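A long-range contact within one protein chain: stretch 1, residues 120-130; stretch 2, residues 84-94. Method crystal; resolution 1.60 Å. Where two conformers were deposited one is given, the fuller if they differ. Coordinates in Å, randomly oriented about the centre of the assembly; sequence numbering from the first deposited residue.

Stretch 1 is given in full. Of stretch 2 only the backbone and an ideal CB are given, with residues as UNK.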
ATOM      1  N   ALA A 120     -28.663 -10.211 -10.242  1.00 20.48           N
ATOM      2  CA  ALA A 120     -29.746 -10.489  -9.259  1.00 19.43           C
ATOM      3  C   ALA A 120     -29.307 -10.027  -7.854  1.00 22.81           C
ATOM      4  O   ALA A 120     -28.128  -9.800  -7.581  1.00 22.29           O
ATOM      5  CB  ALA A 120     -30.117 -11.943  -9.262  1.00 19.25           C
ATOM      6  N   ASP A 121     -30.301  -9.788  -6.994  1.00 21.27           N
ATOM      7  CA  ASP A 121     -30.050  -9.422  -5.599  1.00 20.44           C
ATOM      8  C   ASP A 121     -29.626 -10.665  -4.825  1.00 17.80           C
ATOM      9  O   ASP A 121     -29.687 -11.769  -5.314  1.00 16.11           O
ATOM     10  CB  ASP A 121     -31.326  -8.824  -4.974  1.00 22.93           C
ATOM     11  CG  ASP A 121     -31.872  -7.561  -5.632  1.00 23.80           C
ATOM     12  OD1 ASP A 121     -31.148  -6.894  -6.394  1.00 23.61           O
ATOM     13  OD2 ASP A 121     -33.045  -7.220  -5.329  1.00 26.11           O
ATOM     14  N   GLU A 122     -29.226 -10.447  -3.549  1.00 16.61           N
ATOM     15  CA  GLU A 122     -29.186 -11.486  -2.525  1.00 17.74           C
ATOM     16  C   GLU A 122     -28.041 -12.466  -2.782  1.00 14.33           C
ATOM     17  O   GLU A 122     -28.096 -13.601  -2.384  1.00 16.62           O
ATOM     18  CB  GLU A 122     -30.523 -12.220  -2.433  1.00 20.34           C
ATOM     19  CG  GLU A 122     -31.654 -11.248  -2.124  1.00 24.81           C
ATOM     20  CD  GLU A 122     -32.905 -11.868  -1.529  1.00 27.48           C
ATOM     21  OE1 GLU A 122     -33.073 -13.104  -1.627  1.00 28.58           O
ATOM     22  OE2 GLU A 122     -33.672 -11.093  -0.925  1.00 32.21           O
ATOM     23  N   GLY A 123     -26.991 -11.968  -3.400  1.00 14.07           N
ATOM     24  CA  GLY A 123     -25.861 -12.842  -3.672  1.00 13.40           C
ATOM     25  C   GLY A 123     -24.580 -12.469  -2.949  1.00 13.23           C
ATOM     26  O   GLY A 123     -24.524 -11.541  -2.129  1.00 13.84           O
ATOM     27  N   CYS A 124     -23.526 -13.222  -3.287  1.00 12.60           N
ATOM     28  CA  CYS A 124     -22.167 -12.888  -2.862  0.50 12.57           C
ATOM     29  C   CYS A 124     -21.299 -12.699  -4.100  1.00 12.28           C
ATOM     30  O   CYS A 124     -21.656 -13.201  -5.149  1.00 14.92           O
ATOM     31  CB  CYS A 124     -21.610 -13.985  -1.976  0.50 13.88           C
ATOM     32  SG  CYS A 124     -22.574 -14.155  -0.457  0.50 16.18           S
ATOM     33  N   MET A 125     -20.181 -11.995  -3.936  1.00 10.11           N
ATOM     34  CA  MET A 125     -19.404 -11.568  -5.094  1.00 10.55           C
ATOM     35  C   MET A 125     -18.140 -12.413  -5.283  1.00 10.85           C
ATOM     36  O   MET A 125     -17.494 -12.867  -4.332  1.00 10.58           O
ATOM     37  CB  MET A 125     -19.025 -10.099  -5.002  1.00 10.67           C
ATOM     38  CG  MET A 125     -20.249  -9.136  -4.893  1.00 10.83           C
ATOM     39  SD  MET A 125     -19.900  -7.471  -4.482  1.00 12.13           S
ATOM     40  CE  MET A 125     -18.852  -7.033  -5.878  1.00 13.24           C
ATOM     41  N   ASP A 126     -17.789 -12.527  -6.556  1.00 11.15           N
ATOM     42  CA  ASP A 126     -16.522 -13.094  -7.003  1.00 11.10           C
ATOM     43  C   ASP A 126     -15.904 -12.212  -8.091  1.00 12.18           C
ATOM     44  O   ASP A 126     -16.537 -11.318  -8.606  1.00 11.95           O
ATOM     45  CB  ASP A 126     -16.705 -14.544  -7.434  1.00 11.90           C
ATOM     46  CG  ASP A 126     -17.607 -14.818  -8.624  1.00 13.02           C
ATOM     47  OD1 ASP A 126     -17.855 -13.886  -9.381  1.00 14.56           O
ATOM     48  OD2 ASP A 126     -17.966 -16.003  -8.782  1.00 13.55           O
ATOM     49  N   TYR A 127     -14.613 -12.438  -8.366  1.00 10.09           N
ATOM     50  CA  TYR A 127     -14.017 -12.173  -9.699  1.00  9.54           C
ATOM     51  C   TYR A 127     -14.334 -13.415 -10.508  1.00  9.48           C
ATOM     52  O   TYR A 127     -14.089 -14.509 -10.051  1.00 10.35           O
ATOM     53  CB  TYR A 127     -12.500 -11.962  -9.625  1.00  9.03           C
ATOM     54  CG  TYR A 127     -12.090 -10.560  -9.304  1.00  8.94           C
ATOM     55  CD1 TYR A 127     -11.866  -9.590 -10.275  1.00  9.28           C
ATOM     56  CD2 TYR A 127     -11.908 -10.176  -7.977  1.00  8.71           C
ATOM     57  CE1 TYR A 127     -11.485  -8.300  -9.947  1.00 10.24           C
ATOM     58  CE2 TYR A 127     -11.590  -8.877  -7.637  1.00  9.19           C
ATOM     59  CZ  TYR A 127     -11.358  -7.920  -8.615  1.00  9.96           C
ATOM     60  OH  TYR A 127     -11.036  -6.634  -8.267  1.00 11.78           O
ATOM     61  N   LEU A 128     -14.795 -13.234 -11.748  1.00 11.13           N
ATOM     62  CA  LEU A 128     -15.096 -14.337 -12.635  1.00 11.83           C
ATOM     63  C   LEU A 128     -14.431 -14.081 -13.988  1.00 12.10           C
ATOM     64  O   LEU A 128     -14.378 -12.914 -14.403  1.00 11.82           O
ATOM     65  CB  LEU A 128     -16.619 -14.365 -12.829  1.00 13.45           C
ATOM     66  CG  LEU A 128     -17.177 -15.367 -13.835  1.00 13.64           C
ATOM     67  CD1 LEU A 128     -16.910 -16.817 -13.472  1.00 13.68           C
ATOM     68  CD2 LEU A 128     -18.673 -15.128 -14.056  1.00 14.57           C
ATOM     69  N   ASN A 129     -13.984 -15.173 -14.607  1.00 12.54           N
ATOM     70  CA  ASN A 129     -13.508 -15.159 -15.999  1.00 13.65           C
ATOM     71  C   ASN A 129     -14.341 -16.150 -16.791  1.00 13.18           C
ATOM     72  O   ASN A 129     -14.084 -17.356 -16.782  1.00 13.99           O
ATOM     73  CB  ASN A 129     -12.028 -15.499 -16.029  1.00 13.35           C
ATOM     74  CG  ASN A 129     -11.455 -15.406 -17.418  1.00 15.72           C
ATOM     75  OD1 ASN A 129     -11.790 -14.486 -18.158  1.00 17.71           O
ATOM     76  ND2 ASN A 129     -10.580 -16.341 -17.718  1.00 18.31           N
ATOM     77  N   TYR A 130     -15.381 -15.636 -17.435  1.00 16.32           N
ATOM     78  CA  TYR A 130     -16.268 -16.482 -18.214  1.00 17.29           C
ATOM     79  C   TYR A 130     -17.064 -15.627 -19.207  1.00 19.77           C
ATOM     80  O   TYR A 130     -17.751 -14.662 -18.856  1.00 18.76           O
ATOM     81  CB  TYR A 130     -17.186 -17.328 -17.326  1.00 19.30           C
ATOM     82  CG  TYR A 130     -18.051 -18.298 -18.100  1.00 19.71           C
ATOM     83  CD1 TYR A 130     -17.489 -19.269 -18.909  1.00 21.17           C
ATOM     84  CD2 TYR A 130     -19.431 -18.208 -18.063  1.00 21.90           C
ATOM     85  CE1 TYR A 130     -18.271 -20.139 -19.648  1.00 22.63           C
ATOM     86  CE2 TYR A 130     -20.231 -19.073 -18.791  1.00 23.79           C
ATOM     87  CZ  TYR A 130     -19.652 -20.034 -19.594  1.00 24.99           C
ATOM     88  OH  TYR A 130     -20.445 -20.892 -20.316  1.00 27.78           O
ATOM     89  N   UNK A  84      -8.274 -21.859 -12.104  1.00 14.76           N
ATOM     90  CA  UNK A  84      -9.507 -21.352 -11.507  1.00 13.31           C
ATOM     91  C   UNK A  84     -10.097 -20.234 -12.354  1.00 13.00           C
ATOM     92  O   UNK A  84      -9.371 -19.369 -12.837  1.00 13.31           O
ATOM     93  CB  UNK A  84      -9.250 -20.855 -10.083  1.00 13.31           C
ATOM     94  N   UNK A  85     -11.441 -20.217 -12.469  1.00 12.64           N
ATOM     95  CA  UNK A  85     -12.138 -19.229 -13.282  1.00 13.76           C
ATOM     96  C   UNK A  85     -12.918 -18.224 -12.421  1.00 11.92           C
ATOM     97  O   UNK A  85     -13.514 -17.322 -12.943  1.00 10.88           O
ATOM     98  CB  UNK A  85     -13.087 -19.933 -14.254  1.00 13.76           C
ATOM     99  N   UNK A  86     -12.946 -18.428 -11.096  1.00 11.22           N
ATOM    100  CA  UNK A  86     -13.556 -17.440 -10.200  1.00 11.22           C
ATOM    101  C   UNK A  86     -12.893 -17.549  -8.828  1.00  9.28           C
ATOM    102  O   UNK A  86     -12.381 -18.592  -8.473  1.00 10.19           O
ATOM    103  CB  UNK A  86     -15.068 -17.648 -10.093  1.00 11.22           C
ATOM    104  N   UNK A  87     -12.890 -16.418  -8.116  1.00  9.12           N
ATOM    105  CA  UNK A  87     -12.390 -16.315  -6.740  1.00  8.83           C
ATOM    106  C   UNK A  87     -13.422 -15.542  -5.926  1.00  8.01           C
ATOM    107  O   UNK A  87     -13.791 -14.471  -6.326  1.00  8.95           O
ATOM    108  CB  UNK A  87     -11.022 -15.632  -6.687  1.00  8.83           C
ATOM    109  N   UNK A  88     -13.737 -16.039  -4.728  1.00  8.18           N
ATOM    110  CA  UNK A  88     -14.600 -15.260  -3.809  1.00  7.56           C
ATOM    111  C   UNK A  88     -13.900 -14.010  -3.290  1.00  7.45           C
ATOM    112  O   UNK A  88     -12.695 -14.073  -2.931  1.00  7.72           O
ATOM    113  CB  UNK A  88     -15.034 -16.127  -2.625  1.00  7.56           C
ATOM    114  N   UNK A  89     -14.675 -12.925  -3.144  1.00  6.16           N
ATOM    115  CA  UNK A  89     -14.198 -11.668  -2.573  1.00  6.43           C
ATOM    116  C   UNK A  89     -15.212 -11.169  -1.532  1.00  6.28           C
ATOM    117  O   UNK A  89     -16.258 -11.734  -1.374  1.00  6.50           O
ATOM    118  CB  UNK A  89     -13.980 -10.621  -3.668  1.00  6.43           C
ATOM    119  N   UNK A  90     -14.804 -10.155  -0.823  1.00  6.40           N
ATOM    120  CA  UNK A  90     -15.476  -9.660   0.390  1.00  6.96           C
ATOM    121  C   UNK A  90     -16.596  -8.687   0.073  1.00  7.33           C
ATOM    122  O   UNK A  90     -16.666  -7.621   0.693  1.00  8.41           O
ATOM    123  CB  UNK A  90     -14.464  -8.983   1.317  1.00  6.96           C
ATOM    124  N   UNK A  91     -17.499  -9.083  -0.830  1.00  8.08           N
ATOM    125  CA  UNK A  91     -18.732  -8.288  -1.081  1.00  8.15           C
ATOM    126  C   UNK A  91     -19.933  -9.184  -1.153  1.00  7.82           C
ATOM    127  O   UNK A  91     -19.891 -10.349  -1.530  1.00  7.43           O
ATOM    128  CB  UNK A  91     -18.619  -7.481  -2.376  1.00  8.15           C
ATOM    129  N   UNK A  92     -21.084  -8.646  -0.759  1.00  8.69           N
ATOM    130  CA  UNK A  92     -22.280  -9.424  -0.645  1.00 10.38           C
ATOM    131  C   UNK A  92     -23.446  -8.444  -0.451  1.00  9.89           C
ATOM    132  O   UNK A  92     -23.273  -7.294  -0.176  1.00 10.12           O
ATOM    133  CB  UNK A  92     -22.178 -10.432   0.502  1.00 10.38           C
ATOM    134  N   UNK A  93     -24.623  -9.008  -0.570  1.00 10.61           N
ATOM    135  CA  UNK A  93     -25.874  -8.314  -0.435  1.00 12.29           C
ATOM    136  C   UNK A  93     -26.085  -7.927   1.017  1.00 11.90           C
ATOM    137  O   UNK A  93     -26.045  -8.770   1.910  1.00 12.05           O
ATOM    138  CB  UNK A  93     -27.031  -9.174  -0.948  1.00 12.29           C
ATOM    139  N   UNK A  94     -26.316  -6.644   1.201  1.00 11.12           N
ATOM    140  CA  UNK A  94     -26.660  -6.091   2.518  1.00 11.90           C
ATOM    141  C   UNK A  94     -28.164  -5.816   2.511  1.00 13.05           C
ATOM    142  O   UNK A  94     -28.601  -4.963   1.727  1.00 14.26           O
ATOM    143  CB  UNK A  94     -25.862  -4.823   2.827  1.00 11.90           C
TER

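Two segments of stretch 2, on either side of the corner at 90, run antiparallel to strand 124-130, joined to stretch 1 by backbone hydrogen bonds.

At position 84 the ideal CB has nothing of stretch 1 within 5.5 Å, and almost any residue would fit; it is Phe84, which makes no contact here.

Position 85 points its CB sideways, 3.7 Å from the acceptor Asn129 O. A polar side chain would suit the site, though a small or aliphatic one could also be accommodated. The residue is His85. Its backbone carbonyl accepts a hydrogen bond from Asn129 (N to His85 O, 2.8 Å), while a water bridges the side chains, its O 2.8 Å from His85 ND1 and 3.0 Å from Asn129 ND2.

At position 86 the CB shares a face of the sheet with Leu128, 3.9 Å from Leu128 CD1, 3.6 Å from Asp126 OD2 and a tight 3.3 Å from Tyr127 O. With a methyl group and a carboxylate both at hand, an aromatic, an aliphatic or a hydrogen-bonding side chain is plausible. Tyr86 occupies it: its CB packs 4.0 Å from Leu128 CD1, its ring atom CD2 lies 3.6 Å from Asp126 OD2, and the end of the side chain leads away.

Position 87 pairs with Tyr127 through two backbone hydrogen bonds, and its CB lies on the same face as the Tyr127 side chain, but no closer than 4.7 Å to Tyr127 O. Extended backbone angles (-133/135) favour a beta-branched or aromatic residue; Tyr87 is found, its ring leading away from stretch 1.

The CB of position 88 points away, so only a long side chain could return to the strand. Trp88 does: its ring edge meets Met125 O (CE3 to O, 3.4 Å), and CE3 lies 3.7 Å from Asp126 CB.

Position 89 looks sideways between Met125 and the Tyr127 ring, an apolar setting that would suit Val, Ile, Leu or Met. Ile89 touches both, with CG1 3.9 Å from Met125 CB and CG2 3.7 Å from Tyr127 CD2, at the ring edge.

At 90 the chain turns a corner; an ideal CB would have nothing of stretch 1 within 5.5 Å, so this contact does not demand glycine and many small or polar residues could serve; it is Gly90. At 91 an ideal CB would sit 2.5 Å from Met125 SD, a clash that leaves glycine as the fitting choice with Met125 so placed. Gly91 also accepts a hydrogen bond from Met125 (N to Gly91 O, 2.9 Å).

Position 92 shares a face with Cys124, near its SG, which favours a small residue such as Ala, Ser, Cys or Thr. Ser92 sets its CB 3.9 Å from Cys124 SG.

Position 93 points toward stretch 1, its CB 3.5 Å from Glu122 CA, beside Asp121 CB and the backbone and CG of Glu122, where a flat aromatic, or a long aliphatic, could pack. Trp93 lays one ring face against them: Asp121 CB is 3.6 Å from the six-membered-ring centroid and Glu122 CG 4.2 Å from the five-membered one.

Position 94 points away, and stretch 1 places no demand on it; Asp94 bonds elsewhere in the structure.

Stretch 2, residues 84-94: FHYYWIGGSWD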
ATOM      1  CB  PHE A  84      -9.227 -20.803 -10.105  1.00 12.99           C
ATOM      2  CG  PHE A  84      -8.730 -21.850  -9.154  1.00 13.17           C
ATOM      3  CD1 PHE A  84      -9.545 -22.890  -8.748  1.00 14.12           C
ATOM      4  CD2 PHE A  84      -7.421 -21.832  -8.729  1.00 14.50           C
ATOM      5  CE1 PHE A  84      -9.094 -23.866  -7.886  1.00 14.89           C
ATOM      6  CE2 PHE A  84      -6.943 -22.836  -7.911  1.00 16.92           C
ATOM      7  CZ  PHE A  84      -7.777 -23.849  -7.487  1.00 16.78           C
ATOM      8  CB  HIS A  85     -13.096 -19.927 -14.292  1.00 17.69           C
ATOM      9  CG  HIS A  85     -12.425 -21.039 -15.044  1.00 24.31           C
ATOM     10  ND1 HIS A  85     -11.232 -20.848 -15.744  1.00 26.80           N
ATOM     11  CD2 HIS A  85     -12.746 -22.349 -15.192  1.00 26.83           C
ATOM     12  CE1 HIS A  85     -10.840 -21.991 -16.273  1.00 27.23           C
ATOM     13  NE2 HIS A  85     -11.764 -22.929 -15.977  1.00 28.64           N
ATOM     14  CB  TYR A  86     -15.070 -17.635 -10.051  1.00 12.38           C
ATOM     15  CG  TYR A  86     -15.525 -18.882  -9.333  1.00 12.20           C
ATOM     16  CD1 TYR A  86     -15.632 -20.114  -9.960  1.00 14.68           C
ATOM     17  CD2 TYR A  86     -15.925 -18.814  -8.013  1.00 14.23           C
ATOM     18  CE1 TYR A  86     -16.057 -21.248  -9.274  1.00 14.68           C
ATOM     19  CE2 TYR A  86     -16.361 -19.931  -7.325  1.00 15.19           C
ATOM     20  CZ  TYR A  86     -16.431 -21.157  -7.948  1.00 17.06           C
ATOM     21  OH  TYR A  86     -16.868 -22.219  -7.189  1.00 19.93           O
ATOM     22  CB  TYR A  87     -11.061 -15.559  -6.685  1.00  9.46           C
ATOM     23  CG  TYR A  87      -9.860 -16.276  -7.236  1.00  9.74           C
ATOM     24  CD1 TYR A  87      -9.660 -16.365  -8.597  1.00  9.89           C
ATOM     25  CD2 TYR A  87      -8.900 -16.814  -6.399  1.00 10.12           C
ATOM     26  CE1 TYR A  87      -8.532 -16.980  -9.126  1.00 10.44           C
ATOM     27  CE2 TYR A  87      -7.771 -17.442  -6.910  1.00 10.73           C
ATOM     28  CZ  TYR A  87      -7.589 -17.527  -8.282  1.00 10.95           C
ATOM     29  OH  TYR A  87      -6.500 -18.180  -8.827  1.00 11.55           O
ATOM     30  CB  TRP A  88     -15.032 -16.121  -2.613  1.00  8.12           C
ATOM     31  CG  TRP A  88     -15.914 -17.272  -2.994  1.00  8.21           C
ATOM     32  CD1 TRP A  88     -15.689 -18.568  -2.692  1.00  9.29           C
ATOM     33  CD2 TRP A  88     -17.117 -17.254  -3.791  1.00  9.52           C
ATOM     34  NE1 TRP A  88     -16.695 -19.363  -3.170  1.00  9.92           N
ATOM     35  CE2 TRP A  88     -17.559 -18.591  -3.870  1.00 10.09           C
ATOM     36  CE3 TRP A  88     -17.864 -16.247  -4.412  1.00 10.17           C
ATOM     37  CZ2 TRP A  88     -18.735 -18.962  -4.526  1.00 10.14           C
ATOM     38  CZ3 TRP A  88     -19.022 -16.613  -5.074  1.00 11.27           C
ATOM     39  CH2 TRP A  88     -19.426 -17.951  -5.132  1.00 10.99           C
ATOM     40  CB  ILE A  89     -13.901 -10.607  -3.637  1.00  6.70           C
ATOM     41  CG1 ILE A  89     -15.157 -10.179  -4.412  1.00  6.86           C
ATOM     42  CG2 ILE A  89     -12.824 -11.115  -4.569  1.00  6.74           C
ATOM     43  CD1 ILE A  89     -14.929  -9.029  -5.391  1.00  7.15           C
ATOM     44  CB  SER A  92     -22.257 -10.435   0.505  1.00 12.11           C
ATOM     45  OG  SER A  92     -22.258  -9.768   1.744  1.00 13.04           O
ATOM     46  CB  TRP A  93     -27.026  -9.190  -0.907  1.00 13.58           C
ATOM     47  CG  TRP A  93     -28.348  -8.491  -0.856  1.00 15.99           C
ATOM     48  CD1 TRP A  93     -29.327  -8.611   0.099  1.00 17.29           C
ATOM     49  CD2 TRP A  93     -28.841  -7.569  -1.833  1.00 17.98           C
ATOM     50  NE1 TRP A  93     -30.391  -7.799  -0.222  1.00 19.15           N
ATOM     51  CE2 TRP A  93     -30.123  -7.156  -1.402  1.00 18.85           C
ATOM     52  CE3 TRP A  93     -28.326  -7.075  -3.024  1.00 18.57           C
ATOM     53  CZ2 TRP A  93     -30.894  -6.268  -2.149  1.00 20.42           C
ATOM     54  CZ3 TRP A  93     -29.072  -6.176  -3.744  1.00 21.24           C
ATOM     55  CH2 TRP A  93     -30.339  -5.791  -3.314  1.00 21.56           C
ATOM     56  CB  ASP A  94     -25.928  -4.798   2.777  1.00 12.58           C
ATOM     57  CG  ASP A  94     -26.098  -4.200   4.154  1.00 16.43           C
ATOM     58  OD1 ASP A  94     -27.200  -3.665   4.455  1.00 14.09           O
ATOM     59  OD2 ASP A  94     -25.095  -4.296   4.937  1.00 18.90           O
TER
HETATM   60  O   HOH W   1      -9.586 -18.649 -16.050  1.00 21.80           O
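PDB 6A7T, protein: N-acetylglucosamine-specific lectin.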